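PDB 6SMO: PKS_KS domain-containing protein from Photorhabdus luminescens subsp. laumondii, which probably acts as a beta-ketoacyl-[acyl-carrier-protein] synthase of the thiolase-like superfamily, and in this crystal holds a poly-oxo chain in its pocket. Local coordinates for residues K60-W63 with G64-F68; G228-E231 with A232-A235. One frame throughout, in Å; residues are numbered along the deposited sequence.

Overall arrangement
Contact 1 comes first along the chain and contact 2 about 160 residues later, both within the N-terminal beta-ketoacyl synthase domain. Their centres are about 15 Å apart. Their nearest atoms come to about 5 Å, and the two do not touch. Contact 1 spans the end of a loop and the short helix 63-68 that follows. Contact 2 is the C-terminal end of helix 224-233. The first turn of that helix lies against contact 1: Tyr61 and Trp63 pack on Ile227, and Trp63 and Phe68 on Pro224. Both contacts also reach the neighbouring Ketoacyl_synth_N chain. Residues 60-68 thus pack against a helix that lines the ligand pocket and faces the partner subunit.

Contact 1. Residues K60-W63 with G64-F68; sequences KYEW and GRERF
Tyr61, Trp63 and Phe68 bring three aromatic rings together where the loop after helix 44-53 runs into the short helix 63-68. Gly64 lies beside the first two. The rings of Trp63 and Phe68 meet rim to rim. Trp63 CE3 lies 3.6 Å from Phe68 CE2. The two planes stand at 79°, and neither ring covers the face of the other. Trp63 has CG between its backbone N and carbonyl carbon (chi1 64°). This brings the indole back beside the N of Gly64, with its six-membered ring towards Phe68. Tyr61 CD2 lies over one face of the indole, towards its rim, 3.5 Å above the plane. Tyr61 CE2 also approaches the backbone, 3.4 Å from Gly64 CA.

Backbone bonds close the turn. Glu66 N donates to Glu62 O at 3.2 Å, the helical i to i+4 pattern. Arg65 N gives that oxygen a second, weak bond. Arg67 N reaches Trp63 O in another weak bond of 3.4 Å. The helix is loosely bonded and contains a wider pi-type turn at 64-68.

Outside the turn, Trp63 stacks with Phe88 and packs on Pro224 and Ile227 of helix 224-233. Phe68 meets His118 of the neighbouring Ketoacyl_synth_N chain edge to face, which places the helix at the subunit interface.

The acidic side chains lie on the exposed side. Their carboxylates do not meet: Glu62 OE1 is 6.4 Å from Glu66 OE2. Glu66 CG lies 3.5 Å from Glu62 O.

Contact 2. Residues G228-E231 with A232-A235; sequences GSFE and ALGA. With LKZ (3,5,7,9,11-pentakis(oxidanylidene)dodecanal), chain H.
Phe230 O takes two backbone N-H groups from beyond the end of its helix. Gly234 N donates to Phe230 O at 2.8 Å. Ala235 N donates to Phe230 O at 3.2 Å, and this bond is nearly straight, 174° at the hydrogen. Gly234 N also makes a weak bond to Glu231 O. That weak bond and the one from Ala235 N are the pair that defines a Schellman motif. Gly234 N to Phe230 O is an additional bond. Gly234 has positive phi (87°), and here the chain leaves the helix. The regular turns before it are held by Ala232 N to Gly228 O, 2.8 Å, and Leu233 N to Ser229 O.

The Phe230 ring reaches towards the bound poly-oxo chain LKZ, with CZ 3.9 Å from LKZ O21. Leu233 CD2 sits at the edge of this ring, near its plane, and 4.3 Å from Phe230 CD1. Ser229 OG lies over one face of the ring, towards the rim. With chi1 at 65°, this hydroxyl sits between its own N and carbonyl carbon. It is hydrogen-bonded to Ser226 O, one turn back, and lies 3.2 Å from LKZ C4.

The bent chain of Glu231 takes its buried carboxylate to the loop at 71-72. OE2 is hydrogen-bonded to Lys71 N. OE1 makes a weak bond to Ser72 N. Ala232 and Leu233 pack on Gly126 and Pro127 of the neighbouring Ketoacyl_synth_N chain. Phe258 meets the Phe230 ring edge to face.

Ser229 and Phe230 therefore form part of the wall of the LKZ pocket, on the last two turns of a helix that ends in a Schellman motif with Gly234 as its C-prime residue.

Contact 1. Residues K60-W63 with G64-F68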
ATOM      1  N   LYS B  60      -5.629  21.381 -18.670  1.00 47.16           N
ATOM      2  CA  LYS B  60      -4.263  21.695 -19.167  1.00 48.26           C
ATOM      3  C   LYS B  60      -3.516  22.457 -18.067  1.00 48.31           C
ATOM      4  O   LYS B  60      -4.145  23.320 -17.420  1.00 48.27           O
ATOM      5  CB  LYS B  60      -4.333  22.517 -20.459  1.00 49.56           C
ATOM      6  CG  LYS B  60      -2.990  22.794 -21.121  1.00 50.86           C
ATOM      7  CD  LYS B  60      -3.087  23.653 -22.362  1.00 52.20           C
ATOM      8  CE  LYS B  60      -1.735  23.928 -22.988  1.00 53.23           C
ATOM      9  NZ  LYS B  60      -1.834  24.902 -24.099  1.00 54.11           N
ATOM     10  N   TYR B  61      -2.232  22.146 -17.860  1.00 48.76           N
ATOM     11  CA  TYR B  61      -1.357  22.803 -16.852  1.00 49.36           C
ATOM     12  C   TYR B  61      -0.031  23.200 -17.512  1.00 50.68           C
ATOM     13  O   TYR B  61       0.417  22.502 -18.444  1.00 49.87           O
ATOM     14  CB  TYR B  61      -1.189  21.908 -15.619  1.00 48.38           C
ATOM     15  CG  TYR B  61      -0.144  20.824 -15.716  1.00 47.50           C
ATOM     16  CD1 TYR B  61      -0.298  19.743 -16.570  1.00 47.18           C
ATOM     17  CD2 TYR B  61       0.990  20.858 -14.920  1.00 47.05           C
ATOM     18  CE1 TYR B  61       0.655  18.739 -16.648  1.00 46.36           C
ATOM     19  CE2 TYR B  61       1.952  19.862 -14.982  1.00 46.35           C
ATOM     20  CZ  TYR B  61       1.784  18.798 -15.850  1.00 45.94           C
ATOM     21  OH  TYR B  61       2.727  17.813 -15.921  1.00 44.84           O
ATOM     22  N   GLU B  62       0.564  24.297 -17.029  1.00 52.95           N
ATOM     23  CA  GLU B  62       1.700  25.009 -17.677  1.00 55.26           C
ATOM     24  C   GLU B  62       2.997  24.802 -16.882  1.00 54.58           C
ATOM     25  O   GLU B  62       4.066  24.750 -17.523  1.00 54.31           O
ATOM     26  CB  GLU B  62       1.377  26.500 -17.842  1.00 57.84           C
ATOM     27  CG  GLU B  62       1.083  27.241 -16.543  1.00 59.78           C
ATOM     28  CD  GLU B  62      -0.355  27.160 -16.056  1.00 60.89           C
ATOM     29  OE1 GLU B  62      -1.261  27.551 -16.819  1.00 63.29           O
ATOM     30  OE2 GLU B  62      -0.567  26.697 -14.916  1.00 60.68           O
ATOM     31  N   TRP B  63       2.915  24.682 -15.550  1.00 54.22           N
ATOM     32  CA  TRP B  63       4.089  24.673 -14.632  1.00 54.49           C
ATOM     33  C   TRP B  63       4.928  23.401 -14.822  1.00 55.27           C
ATOM     34  O   TRP B  63       6.121  23.437 -14.467  1.00 55.55           O
ATOM     35  CB  TRP B  63       3.659  24.868 -13.169  1.00 53.99           C
ATOM     36  CG  TRP B  63       2.807  23.780 -12.586  1.00 52.80           C
ATOM     37  CD1 TRP B  63       1.445  23.753 -12.512  1.00 52.34           C
ATOM     38  CD2 TRP B  63       3.264  22.573 -11.947  1.00 51.95           C
ATOM     39  NE1 TRP B  63       1.022  22.610 -11.890  1.00 51.65           N
ATOM     40  CE2 TRP B  63       2.115  21.865 -11.534  1.00 51.43           C
ATOM     41  CE3 TRP B  63       4.524  22.019 -11.695  1.00 51.95           C
ATOM     42  CZ2 TRP B  63       2.194  20.634 -10.883  1.00 51.23           C
ATOM     43  CZ3 TRP B  63       4.601  20.803 -11.053  1.00 51.77           C
ATOM     44  CH2 TRP B  63       3.451  20.121 -10.653  1.00 51.36           C
ATOM     45  N   GLY B  64       4.343  22.326 -15.361  1.00 55.81           N
ATOM     46  CA  GLY B  64       5.053  21.064 -15.657  1.00 56.86           C
ATOM     47  C   GLY B  64       6.090  21.235 -16.755  1.00 58.92           C
ATOM     48  O   GLY B  64       7.242  20.806 -16.550  1.00 58.52           O
ATOM     49  N   ARG B  65       5.695  21.844 -17.879  1.00 62.03           N
ATOM     50  CA  ARG B  65       6.523  21.993 -19.106  1.00 64.17           C
ATOM     51  C   ARG B  65       7.549  23.120 -18.919  1.00 64.92           C
ATOM     52  O   ARG B  65       8.711  22.923 -19.318  1.00 64.97           O
ATOM     53  CB  ARG B  65       5.624  22.270 -20.317  1.00 65.84           C
ATOM     54  CG  ARG B  65       6.315  22.125 -21.666  1.00 67.82           C
ATOM     55  CD  ARG B  65       5.499  22.727 -22.795  1.00 69.29           C
ATOM     56  NE  ARG B  65       6.185  22.663 -24.082  1.00 70.81           N
ATOM     57  CZ  ARG B  65       6.086  21.669 -24.966  1.00 71.96           C
ATOM     58  NH1 ARG B  65       6.764  21.733 -26.101  1.00 73.12           N
ATOM     59  NH2 ARG B  65       5.319  20.617 -24.725  1.00 71.71           N
ATOM     60  N   GLU B  66       7.132  24.253 -18.344  1.00 65.83           N
ATOM     61  CA  GLU B  66       7.932  25.508 -18.286  1.00 67.05           C
ATOM     62  C   GLU B  66       9.029  25.394 -17.217  1.00 66.69           C
ATOM     63  O   GLU B  66      10.210  25.584 -17.568  1.00 66.86           O
ATOM     64  CB  GLU B  66       7.026  26.711 -18.019  1.00 69.15           C
ATOM     65  CG  GLU B  66       6.103  27.041 -19.179  1.00 70.66           C
ATOM     66  CD  GLU B  66       5.310  28.328 -19.021  1.00 71.89           C
ATOM     67  OE1 GLU B  66       5.021  28.972 -20.049  1.00 72.38           O
ATOM     68  OE2 GLU B  66       4.981  28.682 -17.870  1.00 73.17           O
ATOM     69  N   ARG B  67       8.650  25.100 -15.968  1.00 65.28           N
ATOM     70  CA  ARG B  67       9.553  25.138 -14.782  1.00 65.07           C
ATOM     71  C   ARG B  67      10.466  23.903 -14.772  1.00 63.46           C
ATOM     72  O   ARG B  67      11.699  24.089 -14.737  1.00 64.41           O
ATOM     73  CB  ARG B  67       8.728  25.251 -13.493  1.00 66.01           C
ATOM     74  CG  ARG B  67       9.474  24.897 -12.213  1.00 67.67           C
ATOM     75  CD  ARG B  67      10.633  25.821 -11.888  1.00 69.55           C
ATOM     76  NE  ARG B  67      11.320  25.399 -10.673  1.00 70.80           N
ATOM     77  CZ  ARG B  67      12.312  26.061 -10.080  1.00 72.29           C
ATOM     78  NH1 ARG B  67      12.859  25.577  -8.978  1.00 71.99           N
ATOM     79  NH2 ARG B  67      12.756  27.202 -10.584  1.00 73.97           N
ATOM     80  N   PHE B  68       9.883  22.699 -14.795  1.00 60.78           N
ATOM     81  CA  PHE B  68      10.582  21.408 -14.545  1.00 59.28           C
ATOM     82  C   PHE B  68      10.992  20.733 -15.861  1.00 58.28           C
ATOM     83  O   PHE B  68      12.016  20.019 -15.859  1.00 58.71           O
ATOM     84  CB  PHE B  68       9.702  20.487 -13.698  1.00 58.56           C
ATOM     85  CG  PHE B  68       9.440  21.005 -12.307  1.00 57.90           C
ATOM     86  CD1 PHE B  68      10.425  20.949 -11.334  1.00 58.01           C
ATOM     87  CD2 PHE B  68       8.215  21.564 -11.973  1.00 57.54           C
ATOM     88  CE1 PHE B  68      10.190  21.432 -10.056  1.00 57.95           C
ATOM     89  CE2 PHE B  68       7.981  22.047 -10.695  1.00 57.63           C
ATOM     90  CZ  PHE B  68       8.969  21.980  -9.739  1.00 57.62           C
TER

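Contact 2. Residues G228-E231 with A232-A235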
ATOM      1  N   GLY B 228       6.865  13.951 -11.646  1.00 43.62           N
ATOM      2  CA  GLY B 228       8.228  13.729 -12.167  1.00 44.21           C
ATOM      3  C   GLY B 228       8.646  12.269 -12.089  1.00 43.68           C
ATOM      4  O   GLY B 228       9.361  11.813 -13.005  1.00 43.99           O
ATOM      5  N   SER B 229       8.227  11.559 -11.035  1.00 43.16           N
ATOM      6  CA  SER B 229       8.534  10.124 -10.795  1.00 43.16           C
ATOM      7  C   SER B 229       7.959   9.268 -11.931  1.00 43.24           C
ATOM      8  O   SER B 229       8.704   8.426 -12.469  1.00 43.18           O
ATOM      9  CB  SER B 229       8.019   9.670  -9.454  1.00 43.41           C
ATOM     10  OG  SER B 229       6.601   9.726  -9.410  1.00 43.69           O
ATOM     11  N   PHE B 230       6.695   9.504 -12.285  1.00 42.89           N
ATOM     12  CA  PHE B 230       6.001   8.752 -13.364  1.00 43.03           C
ATOM     13  C   PHE B 230       6.528   9.224 -14.718  1.00 43.77           C
ATOM     14  O   PHE B 230       6.751   8.402 -15.604  1.00 43.56           O
ATOM     15  CB  PHE B 230       4.485   8.906 -13.232  1.00 42.27           C
ATOM     16  CG  PHE B 230       3.897   8.306 -11.982  1.00 41.67           C
ATOM     17  CD1 PHE B 230       3.969   6.946 -11.746  1.00 41.40           C
ATOM     18  CD2 PHE B 230       3.266   9.097 -11.042  1.00 41.32           C
ATOM     19  CE1 PHE B 230       3.429   6.394 -10.598  1.00 41.11           C
ATOM     20  CE2 PHE B 230       2.734   8.545  -9.893  1.00 40.91           C
ATOM     21  CZ  PHE B 230       2.813   7.197  -9.673  1.00 40.87           C
ATOM     22  N   GLU B 231       6.722  10.531 -14.848  1.00 44.72           N
ATOM     23  CA  GLU B 231       7.293  11.162 -16.068  1.00 45.96           C
ATOM     24  C   GLU B 231       8.625  10.481 -16.410  1.00 45.32           C
ATOM     25  O   GLU B 231       8.784  10.049 -17.569  1.00 44.83           O
ATOM     26  CB  GLU B 231       7.476  12.664 -15.850  1.00 47.49           C
ATOM     27  CG  GLU B 231       8.065  13.385 -17.048  1.00 49.24           C
ATOM     28  CD  GLU B 231       7.126  13.578 -18.224  1.00 50.33           C
ATOM     29  OE1 GLU B 231       5.934  13.866 -17.992  1.00 51.00           O
ATOM     30  OE2 GLU B 231       7.592  13.446 -19.373  1.00 51.32           O
ATOM     31  N   ALA B 232       9.533  10.388 -15.433  1.00 44.96           N
ATOM     32  CA  ALA B 232      10.875   9.768 -15.555  1.00 45.04           C
ATOM     33  C   ALA B 232      10.740   8.282 -15.914  1.00 44.84           C
ATOM     34  O   ALA B 232      11.557   7.795 -16.718  1.00 45.15           O
ATOM     35  CB  ALA B 232      11.651   9.954 -14.274  1.00 44.91           C
ATOM     36  N   LEU B 233       9.730   7.617 -15.357  1.00 44.49           N
ATOM     37  CA  LEU B 233       9.425   6.182 -15.590  1.00 44.74           C
ATOM     38  C   LEU B 233       8.873   5.995 -17.009  1.00 44.85           C
ATOM     39  O   LEU B 233       9.131   4.956 -17.608  1.00 44.97           O
ATOM     40  CB  LEU B 233       8.388   5.787 -14.537  1.00 44.55           C
ATOM     41  CG  LEU B 233       7.863   4.358 -14.594  1.00 44.82           C
ATOM     42  CD1 LEU B 233       8.980   3.358 -14.351  1.00 45.05           C
ATOM     43  CD2 LEU B 233       6.761   4.171 -13.572  1.00 44.66           C
ATOM     44  N   GLY B 234       8.154   6.993 -17.517  1.00 44.80           N
ATOM     45  CA  GLY B 234       7.558   7.000 -18.868  1.00 45.27           C
ATOM     46  C   GLY B 234       6.184   6.354 -18.882  1.00 44.82           C
ATOM     47  O   GLY B 234       5.852   5.696 -19.888  1.00 45.67           O
ATOM     48  N   ALA B 235       5.411   6.537 -17.806  1.00 44.16           N
ATOM     49  CA  ALA B 235       4.049   5.980 -17.619  1.00 43.94           C
ATOM     50  C   ALA B 235       2.987   7.036 -17.955  1.00 44.25           C
ATOM     51  O   ALA B 235       1.834   6.639 -18.218  1.00 44.57           O
ATOM     52  CB  ALA B 235       3.899   5.474 -16.205  1.00 43.41           C
TER
HETATM   53  C4  LKZ H 501       5.946   8.087  -6.715  1.00 56.67           C
HETATM   54  C5  LKZ H 501       5.678   6.887  -5.842  1.00 55.90           C
HETATM   55  C6  LKZ H 501       4.221   6.609  -5.460  1.00 54.13           C
HETATM   56  C7  LKZ H 501       3.762   5.355  -6.171  1.00 53.98           C
HETATM   57  C8  LKZ H 501       2.361   4.794  -5.898  1.00 53.57           C
HETATM   58  C10 LKZ H 501       0.019   2.524  -9.984  1.00 50.39           C
HETATM   59  C22 LKZ H 501       6.403   9.220  -5.818  1.00 57.45           C
HETATM   60  C11 LKZ H 501      -1.084   3.527  -9.760  1.00 49.00           C
HETATM   61  O19 LKZ H 501      -1.331   4.415 -10.556  1.00 50.76           O
HETATM   62  C3  LKZ H 501       0.756   2.502  -8.658  1.00 51.25           C
HETATM   63  O23 LKZ H 501       0.943   1.450  -8.073  1.00 51.50           O
HETATM   64  C2  LKZ H 501       1.125   3.856  -8.036  1.00 52.69           C
HETATM   65  C9  LKZ H 501       2.132   3.660  -6.902  1.00 53.28           C
HETATM   66  O20 LKZ H 501       2.814   2.656  -6.835  1.00 54.56           O
HETATM   67  O21 LKZ H 501       4.486   4.834  -6.991  1.00 53.48           O
HETATM   68  O22 LKZ H 501       6.605   6.198  -5.448  1.00 56.92           O
HETATM   69  O24 LKZ H 501       7.584   9.470  -5.630  1.00 58.84           O
HETATM   70  C23 LKZ H 501       5.299  10.032  -5.168  1.00 57.56           C